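Local coordinates for capsid protein (Pseudomonas phage PP7, PDB 2QUD) that self-assembles as dimers into a T=3 icosahedral capsid, packages the viral RNA genome through its packaging signals and represses translation of the viral replicase, at residues Leu63-Val68 / Tyr78-Ser83; Ala26-Phe31 / Arg43-Leu48; Arg58-Leu63 / Ser83-Ile88. All coordinates share one frame; numbering follows the deposited sequence. Where two conformers were deposited one is given.

Contact 1 of 3, residues Leu63-Val68 / Tyr78-Ser83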
loop_
_atom_site.group_PDB
_atom_site.type_symbol
_atom_site.label_atom_id
_atom_site.label_comp_id
_atom_site.label_asym_id
_atom_site.label_seq_id
_atom_site.Cartn_x
_atom_site.Cartn_y
_atom_site.Cartn_z
ATOM N N LEU A 63 3.673 -4.245 -5.873
ATOM C CA LEU A 63 4.722 -3.503 -6.577
ATOM C C LEU A 63 6.066 -4.202 -6.315
ATOM O O LEU A 63 6.519 -4.269 -5.165
ATOM C CB LEU A 63 4.774 -2.071 -6.094
ATOM C CG LEU A 63 5.622 -1.105 -6.905
ATOM C CD1 LEU A 63 5.069 -0.871 -8.349
ATOM C CD2 LEU A 63 5.796 0.222 -6.183
ATOM N N ASP A 64 6.662 -4.708 -7.404
ATOM C CA ASP A 64 7.939 -5.411 -7.374
ATOM C C ASP A 64 8.972 -4.493 -8.007
ATOM O O ASP A 64 8.845 -4.141 -9.186
ATOM C CB ASP A 64 7.873 -6.727 -8.161
ATOM C CG ASP A 64 7.054 -7.810 -7.477
ATOM O OD1 ASP A 64 7.116 -7.938 -6.242
ATOM O OD2 ASP A 64 6.397 -8.583 -8.218
ATOM N N GLN A 65 9.994 -4.117 -7.223
ATOM C CA GLN A 65 11.087 -3.290 -7.724
ATOM C C GLN A 65 12.395 -4.100 -7.643
ATOM O O GLN A 65 12.947 -4.292 -6.567
ATOM C CB GLN A 65 11.186 -1.983 -6.952
ATOM C CG GLN A 65 12.205 -1.032 -7.510
ATOM C CD GLN A 65 12.400 0.184 -6.663
ATOM O OE1 GLN A 65 11.989 1.278 -7.043
ATOM N NE2 GLN A 65 13.023 0.005 -5.482
ATOM N N ALA A 66 12.843 -4.610 -8.789
ATOM C CA ALA A 66 14.088 -5.352 -8.861
ATOM C C ALA A 66 15.220 -4.355 -8.919
ATOM O O ALA A 66 15.083 -3.268 -9.476
ATOM C CB ALA A 66 14.120 -6.275 -10.098
ATOM N N ASP A 67 16.368 -4.754 -8.369
ATOM C CA ASP A 67 17.577 -3.971 -8.462
ATOM C C ASP A 67 18.554 -4.717 -9.363
ATOM O O ASP A 67 18.803 -5.898 -9.143
ATOM C CB ASP A 67 18.192 -3.779 -7.087
ATOM C CG ASP A 67 19.106 -2.597 -7.046
ATOM O OD1 ASP A 67 18.600 -1.469 -6.922
ATOM O OD2 ASP A 67 20.329 -2.788 -7.155
ATOM N N VAL A 68 19.097 -4.024 -10.363
ATOM C CA VAL A 68 19.915 -4.662 -11.383
ATOM C C VAL A 68 21.360 -4.220 -11.273
ATOM O O VAL A 68 21.630 -3.029 -11.124
ATOM C CB VAL A 68 19.371 -4.371 -12.793
ATOM C CG1 VAL A 68 20.322 -4.884 -13.861
ATOM C CG2 VAL A 68 17.985 -4.993 -12.930
ATOM N N TYR A 78 18.568 -8.054 -6.312
ATOM C CA TYR A 78 17.550 -8.283 -5.275
ATOM C C TYR A 78 16.275 -7.611 -5.731
ATOM O O TYR A 78 16.311 -6.755 -6.638
ATOM C CB TYR A 78 17.969 -7.764 -3.875
ATOM C CG TYR A 78 18.336 -6.298 -3.800
ATOM C CD1 TYR A 78 17.360 -5.314 -3.703
ATOM C CD2 TYR A 78 19.662 -5.889 -3.819
ATOM C CE1 TYR A 78 17.699 -3.957 -3.665
ATOM C CE2 TYR A 78 20.007 -4.531 -3.769
ATOM C CZ TYR A 78 19.017 -3.577 -3.698
ATOM O OH TYR A 78 19.364 -2.244 -3.637
ATOM N N THR A 79 15.175 -8.002 -5.094
ATOM C CA THR A 79 13.860 -7.451 -5.393
ATOM C C THR A 79 13.225 -7.038 -4.077
ATOM O O THR A 79 13.185 -7.802 -3.113
ATOM C CB THR A 79 12.949 -8.443 -6.135
ATOM O OG1 THR A 79 13.617 -8.898 -7.325
ATOM C CG2 THR A 79 11.589 -7.767 -6.521
ATOM N N GLN A 80 12.729 -5.816 -4.058
ATOM C CA GLN A 80 11.941 -5.333 -2.940
ATOM C C GLN A 80 10.494 -5.155 -3.363
ATOM O O GLN A 80 10.200 -4.932 -4.546
ATOM C CB GLN A 80 12.539 -4.046 -2.443
ATOM C CG GLN A 80 13.950 -4.297 -1.925
ATOM C CD GLN A 80 14.545 -3.084 -1.274
ATOM O OE1 GLN A 80 14.830 -3.109 -0.100
ATOM N NE2 GLN A 80 14.757 -2.025 -2.043
ATOM N N VAL A 81 9.594 -5.290 -2.391
ATOM C CA VAL A 81 8.180 -5.452 -2.664
ATOM C C VAL A 81 7.365 -4.569 -1.716
ATOM O O VAL A 81 7.675 -4.486 -0.527
ATOM C CB VAL A 81 7.737 -6.921 -2.471
ATOM C CG1 VAL A 81 6.347 -7.090 -2.971
ATOM C CG2 VAL A 81 8.692 -7.904 -3.199
ATOM N N TRP A 82 6.344 -3.910 -2.238
ATOM C CA TRP A 82 5.306 -3.330 -1.405
ATOM C C TRP A 82 3.949 -3.744 -1.876
ATOM O O TRP A 82 3.510 -3.352 -2.915
ATOM C CB TRP A 82 5.443 -1.822 -1.358
ATOM C CG TRP A 82 4.619 -1.082 -0.341
ATOM C CD1 TRP A 82 3.351 -1.357 0.065
ATOM C CD2 TRP A 82 5.012 0.083 0.366
ATOM N NE1 TRP A 82 2.943 -0.449 0.973
ATOM C CE2 TRP A 82 3.940 0.459 1.175
ATOM C CE3 TRP A 82 6.158 0.866 0.371
ATOM C CZ2 TRP A 82 4.000 1.569 1.992
ATOM C CZ3 TRP A 82 6.216 1.921 1.162
ATOM C CH2 TRP A 82 5.165 2.274 1.984
ATOM N N SER A 83 3.314 -4.582 -1.076
ATOM C CA SER A 83 2.019 -5.093 -1.463
ATOM C C SER A 83 0.913 -4.539 -0.566
ATOM O O SER A 83 1.135 -4.167 0.574
ATOM C CB SER A 83 2.005 -6.622 -1.489
ATOM O OG SER A 83 2.303 -7.136 -0.218
HETATM O O HOH W 1 14.562 -2.680 -5.088
#
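Asp67 lies flat against Tyr78: the two side chains run alongside each other in the same direction, and the carboxylate plane is only 3° from the plane of the ring. The CB of Asp67 sits over one ring face, 3.6 Å from the Tyr78 ring centroid, a CH-pi contact displaced toward the rim. Tyr78 reaches this place with CG in the crowded position between its backbone N and carbonyl carbon (chi1 57°). Its hydroxyl goes on to Ser96 and Thr93 of the second subunit, while Asp67 OD2 forms a salt bridge with Arg77. On the same face, extended Gln65 and Gln80 are bridged by one water, which accepts from both NE2 atoms and donates to Gln65 O at 2.7 Å. Gln65 OE1 bonds to Ser99 OG and Gln80 OE1 to Val89 N, both of the second subunit. Asp64 and Val81 point together from the other face, Asp64 OD1 resting 3.4 Å from Val81 CG2; both belong to the RNA-binding site, and next to them Ala66 faces Thr79. Five backbone bonds set the register. Asp67 N to Tyr78 O is the shortest at 2.6 Å; it and Gln65 N to Gln80 O (2.8 Å) both run nearly along the C=O axis. This is a regular antiparallel beta hairpin with a dimer-facing side and an RNA-binding side, as expected of the leviviral coat protein sheet.

Contact 2 of 3, residues Ala26-Phe31 / Arg43-Leu48. With GOL (glycerol), chain C.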
loop_
_atom_site.group_PDB
_atom_site.type_symbol
_atom_site.label_atom_id
_atom_site.label_comp_id
_atom_site.label_asym_id
_atom_site.label_seq_id
_atom_site.Cartn_x
_atom_site.Cartn_y
_atom_site.Cartn_z
ATOM N N ALA A 26 -8.183 -13.838 -16.094
ATOM C CA ALA A 26 -9.215 -14.016 -15.080
ATOM C C ALA A 26 -8.643 -13.715 -13.688
ATOM O O ALA A 26 -9.308 -13.073 -12.870
ATOM C CB ALA A 26 -9.774 -15.434 -15.143
ATOM N N ASP A 27 -7.389 -14.118 -13.444
ATOM C CA ASP A 27 -6.820 -14.052 -12.092
ATOM C C ASP A 27 -6.083 -12.764 -11.760
ATOM O O ASP A 27 -6.081 -12.362 -10.614
ATOM C CB ASP A 27 -5.901 -15.232 -11.835
ATOM C CG ASP A 27 -6.652 -16.554 -11.707
ATOM O OD1 ASP A 27 -7.861 -16.625 -11.323
ATOM O OD2 ASP A 27 -5.984 -17.559 -11.952
ATOM N N ARG A 28 -5.428 -12.129 -12.714
ATOM C CA ARG A 28 -4.704 -10.914 -12.377
ATOM C C ARG A 28 -4.357 -10.058 -13.571
ATOM O O ARG A 28 -4.387 -10.530 -14.723
ATOM C CB ARG A 28 -3.415 -11.256 -11.645
ATOM C CG ARG A 28 -2.408 -11.994 -12.480
ATOM C CD ARG A 28 -1.264 -12.611 -11.672
ATOM N NE ARG A 28 -1.717 -13.484 -10.589
ATOM C CZ ARG A 28 -2.219 -14.711 -10.766
ATOM N NH1 ARG A 28 -2.381 -15.254 -11.974
ATOM N NH2 ARG A 28 -2.582 -15.417 -9.713
ATOM N N GLN A 29 -3.994 -8.807 -13.300
ATOM C CA GLN A 29 -3.347 -7.955 -14.265
ATOM C C GLN A 29 -1.898 -7.786 -13.873
ATOM O O GLN A 29 -1.577 -7.791 -12.700
ATOM C CB GLN A 29 -3.984 -6.570 -14.309
ATOM C CG GLN A 29 -5.407 -6.563 -14.708
ATOM C CD GLN A 29 -6.078 -5.277 -14.325
ATOM O OE1 GLN A 29 -6.609 -5.164 -13.217
ATOM N NE2 GLN A 29 -5.982 -4.275 -15.195
ATOM N N ILE A 30 -1.029 -7.595 -14.866
ATOM C CA ILE A 30 0.380 -7.270 -14.648
ATOM C C ILE A 30 0.690 -6.069 -15.512
ATOM O O ILE A 30 0.338 -6.062 -16.718
ATOM C CB ILE A 30 1.344 -8.441 -14.973
ATOM C CG1 ILE A 30 0.957 -9.691 -14.182
ATOM C CG2 ILE A 30 2.772 -8.042 -14.633
ATOM C CD1 ILE A 30 1.894 -10.825 -14.432
ATOM N N PHE A 31 1.311 -5.078 -14.904
ATOM C CA PHE A 31 1.758 -3.869 -15.572
ATOM C C PHE A 31 3.284 -3.828 -15.435
ATOM O O PHE A 31 3.825 -4.213 -14.376
ATOM C CB PHE A 31 1.202 -2.578 -14.952
ATOM C CG PHE A 31 -0.312 -2.403 -15.081
ATOM C CD1 PHE A 31 -1.170 -3.184 -14.275
ATOM C CD2 PHE A 31 -0.868 -1.505 -15.978
ATOM C CE1 PHE A 31 -2.545 -3.035 -14.391
ATOM C CE2 PHE A 31 -2.230 -1.368 -16.093
ATOM C CZ PHE A 31 -3.058 -2.097 -15.293
ATOM N N ARG A 43 7.433 -3.714 -11.882
ATOM C CA ARG A 43 6.237 -4.516 -12.087
ATOM C C ARG A 43 5.156 -4.175 -11.055
ATOM O O ARG A 43 5.478 -4.042 -9.883
ATOM C CB ARG A 43 6.576 -5.998 -11.892
ATOM C CG ARG A 43 5.677 -6.971 -12.650
ATOM C CD ARG A 43 6.332 -7.404 -13.967
ATOM N NE ARG A 43 6.053 -8.799 -14.307
ATOM C CZ ARG A 43 6.677 -9.501 -15.256
ATOM N NH1 ARG A 43 6.327 -10.766 -15.464
ATOM N NH2 ARG A 43 7.637 -8.964 -16.011
ATOM N N LEU A 44 3.906 -4.112 -11.505
ATOM C CA LEU A 44 2.745 -3.980 -10.625
ATOM C C LEU A 44 1.767 -5.070 -11.005
ATOM O O LEU A 44 1.332 -5.148 -12.146
ATOM C CB LEU A 44 2.066 -2.617 -10.803
ATOM C CG LEU A 44 0.770 -2.387 -9.977
ATOM C CD1 LEU A 44 1.039 -2.491 -8.445
ATOM C CD2 LEU A 44 0.119 -1.054 -10.334
ATOM N N THR A 45 1.424 -5.919 -10.035
ATOM C CA THR A 45 0.442 -6.955 -10.236
ATOM C C THR A 45 -0.796 -6.554 -9.450
ATOM O O THR A 45 -0.682 -6.123 -8.292
ATOM C CB THR A 45 1.016 -8.299 -9.752
ATOM O OG1 THR A 45 2.230 -8.573 -10.457
ATOM C CG2 THR A 45 -0.008 -9.452 -9.943
ATOM N N ALA A 46 -1.967 -6.754 -10.052
ATOM C CA ALA A 46 -3.229 -6.346 -9.450
ATOM C C ALA A 46 -4.313 -7.424 -9.612
ATOM O O ALA A 46 -4.433 -8.046 -10.655
ATOM C CB ALA A 46 -3.681 -5.023 -10.035
ATOM N N SER A 47 -5.057 -7.661 -8.538
ATOM C CA SER A 47 -6.204 -8.573 -8.596
ATOM C C SER A 47 -7.345 -8.009 -7.771
ATOM O O SER A 47 -7.141 -7.222 -6.859
ATOM C CB SER A 47 -5.877 -9.986 -8.145
ATOM O OG SER A 47 -5.509 -10.031 -6.801
ATOM N N LEU A 48 -8.543 -8.443 -8.126
ATOM C CA LEU A 48 -9.762 -8.029 -7.472
ATOM C C LEU A 48 -10.645 -9.271 -7.461
ATOM O O LEU A 48 -11.006 -9.768 -8.532
ATOM C CB LEU A 48 -10.414 -6.913 -8.259
ATOM C CG LEU A 48 -11.805 -6.411 -7.858
ATOM C CD1 LEU A 48 -11.884 -6.109 -6.366
ATOM C CD2 LEU A 48 -12.140 -5.176 -8.737
HETATM C C1 GOL C . -8.025 -9.700 -11.835
HETATM O O1 GOL C . -8.543 -9.969 -10.550
HETATM C C2 GOL C . -8.774 -8.598 -12.586
HETATM O O2 GOL C . -10.104 -9.006 -12.819
HETATM C C3 GOL C . -8.779 -7.208 -11.942
HETATM O O3 GOL C . -7.579 -6.918 -11.250
HETATM O O HOH W 2 -9.746 -12.268 -10.227
#
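Four backbone hydrogen bonds join residues 29-31 to strand 43-48, all in the carbonyl plane of their acceptors. Gln29 and Ala46 form one antiparallel hydrogen-bonded pair, with Gln29 N to Ala46 O at 2.8 Å; Phe31 and Leu44 form the other, with Leu44 N to Phe31 O at 2.9 Å. Between them Ile30 faces Thr45 as a non-hydrogen-bonded pair, where the CA-H of Thr45 points at Gln29 O.

Side-chain packing follows the alternation of the strands. Ile30 and Thr45 stand side by side on one face, and Ile30 CG2 obliquely meets the chain of Arg43, an RNA-binding residue bent at chi2 (97°), 3.4 Å from Arg43 NE. Farther along, Arg28 CD lies against Thr45 CG2. On the opposite face Phe31 and Leu44 meet through their CB atoms, and the Phe31 ring turns its edge to Leu44 O. The two strands are the arms of a beta hairpin in the middle of the coat-protein sheet, flanked by strands 15-24 and 56-68; the Phe31 and Leu44 face packs on the C-terminal residues of the second subunit.

Polar contacts include a salt bridge from Arg43 NH2 to Glu32, but most gather where residues 26-28 leave the strand pairing. Glycerol, probably from the crystallisation liquor, donates from O3 to Gln29 OE1 at 2.8 Å and accepts at O1 from Leu48 N at 2.9 Å. Gln29 NE2 bonds instead to Glu21 and to Leu123 O of the second subunit. A water donates to Ala26 O and, at 3.3 Å, to Leu48 O.

Contact 3 of 3, residues Arg58-Leu63 / Ser83-Ile88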
loop_
_atom_site.group_PDB
_atom_site.type_symbol
_atom_site.label_atom_id
_atom_site.label_comp_id
_atom_site.label_asym_id
_atom_site.label_seq_id
_atom_site.Cartn_x
_atom_site.Cartn_y
_atom_site.Cartn_z
ATOM N N ARG A 58 -11.687 -8.361 -2.234
ATOM C CA ARG A 58 -10.304 -8.321 -1.824
ATOM C C ARG A 58 -9.532 -7.758 -3.011
ATOM O O ARG A 58 -9.557 -8.340 -4.116
ATOM C CB ARG A 58 -9.763 -9.679 -1.410
ATOM C CG ARG A 58 -10.396 -10.224 -0.126
ATOM C CD ARG A 58 -9.899 -9.494 1.121
ATOM N NE ARG A 58 -8.569 -9.953 1.532
ATOM C CZ ARG A 58 -8.331 -10.966 2.361
ATOM N NH1 ARG A 58 -7.072 -11.265 2.658
ATOM N NH2 ARG A 58 -9.320 -11.700 2.884
ATOM N N VAL A 59 -8.913 -6.591 -2.805
ATOM C CA VAL A 59 -7.994 -5.981 -3.774
ATOM C C VAL A 59 -6.577 -6.290 -3.353
ATOM O O VAL A 59 -6.203 -6.070 -2.197
ATOM C CB VAL A 59 -8.140 -4.443 -3.812
ATOM C CG1 VAL A 59 -7.047 -3.823 -4.671
ATOM C CG2 VAL A 59 -9.514 -4.023 -4.288
ATOM N N ASN A 60 -5.787 -6.861 -4.261
ATOM C CA ASN A 60 -4.379 -7.065 -4.008
ATOM C C ASN A 60 -3.578 -6.295 -5.036
ATOM O O ASN A 60 -3.875 -6.381 -6.223
ATOM C CB ASN A 60 -4.019 -8.544 -4.036
ATOM C CG ASN A 60 -4.554 -9.287 -2.845
ATOM O OD1 ASN A 60 -5.659 -9.819 -2.874
ATOM N ND2 ASN A 60 -3.795 -9.285 -1.757
ATOM N N LEU A 61 -2.614 -5.503 -4.570
ATOM C CA LEU A 61 -1.679 -4.825 -5.442
ATOM C C LEU A 61 -0.294 -5.205 -4.969
ATOM O O LEU A 61 -0.032 -5.166 -3.785
ATOM C CB LEU A 61 -1.821 -3.319 -5.316
ATOM C CG LEU A 61 -3.199 -2.674 -5.592
ATOM C CD1 LEU A 61 -3.190 -1.116 -5.364
ATOM C CD2 LEU A 61 -3.645 -3.057 -7.013
ATOM N N LYS A 62 0.609 -5.536 -5.889
ATOM C CA LYS A 62 2.002 -5.943 -5.531
ATOM C C LYS A 62 2.941 -5.187 -6.450
ATOM O O LYS A 62 2.985 -5.436 -7.648
ATOM C CB LYS A 62 2.202 -7.450 -5.707
ATOM C CG LYS A 62 3.588 -8.011 -5.351
ATOM C CD LYS A 62 3.553 -9.550 -5.478
ATOM C CE LYS A 62 4.779 -10.230 -4.914
ATOM N NZ LYS A 62 4.622 -11.710 -5.013
ATOM N N LEU A 63 3.673 -4.245 -5.873
ATOM C CA LEU A 63 4.722 -3.503 -6.577
ATOM C C LEU A 63 6.066 -4.202 -6.315
ATOM O O LEU A 63 6.519 -4.269 -5.165
ATOM C CB LEU A 63 4.774 -2.071 -6.094
ATOM C CG LEU A 63 5.622 -1.105 -6.905
ATOM C CD1 LEU A 63 5.069 -0.871 -8.349
ATOM C CD2 LEU A 63 5.796 0.222 -6.183
ATOM N N SER A 83 3.314 -4.582 -1.076
ATOM C CA SER A 83 2.019 -5.093 -1.463
ATOM C C SER A 83 0.913 -4.539 -0.566
ATOM O O SER A 83 1.135 -4.167 0.574
ATOM C CB SER A 83 2.005 -6.622 -1.489
ATOM O OG SER A 83 2.303 -7.136 -0.218
ATOM N N HIS A 84 -0.272 -4.478 -1.144
ATOM C CA HIS A 84 -1.496 -3.964 -0.535
ATOM C C HIS A 84 -2.538 -5.041 -0.547
ATOM O O HIS A 84 -2.693 -5.753 -1.530
ATOM C CB HIS A 84 -2.024 -2.751 -1.311
ATOM C CG HIS A 84 -1.007 -1.683 -1.489
ATOM N ND1 HIS A 84 -0.954 -0.547 -0.708
ATOM C CD2 HIS A 84 0.034 -1.605 -2.344
ATOM C CE1 HIS A 84 0.080 0.186 -1.086
ATOM N NE2 HIS A 84 0.699 -0.435 -2.077
ATOM N N ASP A 85 -3.287 -5.143 0.549
ATOM C CA ASP A 85 -4.393 -6.081 0.650
ATOM C C ASP A 85 -5.529 -5.253 1.239
ATOM O O ASP A 85 -5.467 -4.841 2.390
ATOM C CB ASP A 85 -4.005 -7.232 1.546
ATOM C CG ASP A 85 -5.000 -8.369 1.521
ATOM O OD1 ASP A 85 -4.519 -9.514 1.527
ATOM O OD2 ASP A 85 -6.226 -8.151 1.501
ATOM N N VAL A 86 -6.563 -5.025 0.439
ATOM C CA VAL A 86 -7.669 -4.141 0.824
ATOM C C VAL A 86 -8.954 -4.983 0.861
ATOM O O VAL A 86 -9.311 -5.658 -0.112
ATOM C CB VAL A 86 -7.837 -2.919 -0.143
ATOM C CG1 VAL A 86 -8.767 -1.858 0.469
ATOM C CG2 VAL A 86 -6.478 -2.294 -0.579
ATOM N N THR A 87 -9.652 -4.899 1.988
ATOM C CA THR A 87 -10.908 -5.600 2.210
ATOM C C THR A 87 -12.008 -4.541 2.165
ATOM O O THR A 87 -12.042 -3.641 3.021
ATOM C CB THR A 87 -10.954 -6.338 3.554
ATOM O OG1 THR A 87 -9.970 -7.373 3.561
ATOM C CG2 THR A 87 -12.312 -6.965 3.783
ATOM N N ILE A 88 -12.868 -4.690 1.154
ATOM C CA ILE A 88 -13.967 -3.776 0.887
ATOM C C ILE A 88 -15.268 -4.553 1.035
ATOM O O ILE A 88 -15.480 -5.576 0.395
ATOM C CB ILE A 88 -13.838 -3.125 -0.510
ATOM C CG1 ILE A 88 -12.587 -2.223 -0.573
ATOM C CG2 ILE A 88 -15.093 -2.316 -0.848
ATOM C CD1 ILE A 88 -12.639 -0.998 0.325
HETATM O O HOH W 3 -1.396 -8.153 -1.636
#
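Asp85 OD2 takes two hydrogen bonds from Arg58, one of 3.0 Å from NE and a weak one from NH1. Asp85 OD1 also takes two: NH1 of Arg58 reaches it at 3.3 Å in an almost straight line (175°), and Asn60 ND2 adds a weak bond. Arg58 thus comes side-on with two nitrogens, one to each oxygen, and each oxygen receives its bond on the syn lone pair. The fit is not flat, since the guanidinium and carboxylate planes are 39° apart and the side chains cross obliquely. The turn of Arg58 at chi2 (-74°) lays CD 3.2 Å from Thr87 OG1, and a second bend at chi3 swings NE and the guanidinium over to Asp85. On the other flank Asn60 has its amide turned steeply against the carboxylate. The same ND2 donates to a water that bonds back to His84 O at 2.7 Å, so Asn60 is tied to the neighbouring strand twice. The positive charge of Arg58 probably helps keep Asp85 ionised.

Arg58, Lys62, Ser83 and Thr87, on this polar face, belong to the RNA-binding site. Lys62 stretches out fully extended, away from strand 83-88, while Ser83, its pair across the strands, keeps its CB near Leu61 O. On the reverse face Val59 meets Val86 CB to CB at 4.0 Å, and Leu61 CB lies against His84 CD2. Four backbone bonds hold the register, the shortest being His84 N to Leu61 O at 2.7 Å.

Strand 58-63 is flanked on its other side by strand 43-50, and strand 83-88 pairs antiparallel with a strand of the second subunit. Val86 and Ile88 rest on helix 94-109 of the same chain, Val59 on Leu116 of the second subunit, and His84 ND1 bonds to Trp82 there.

In the fold
All three contacts are antiparallel pairings in one sheet, each partly buried. Contacts 1 and 3 are successive lengths of the same hairpin, strands 56-68 and 76-89, sharing Leu63 and Ser83, contact 1 nested inside the loop contact 3 closes. Contact 2 belongs to the preceding hairpin and joins contact 3 through backbone bonds such as Thr45 O to Lys62 N, with Arg43 O to Asp64 N tying it to contact 1. Chemistry follows place: contact 3 has the salt bridge across its strands, contact 1 stacks carboxylate on ring, and contact 2 has neither, its side chains meeting across the strands by packing alone. Always, one face touches the second subunit while the other carries RNA-binding residues.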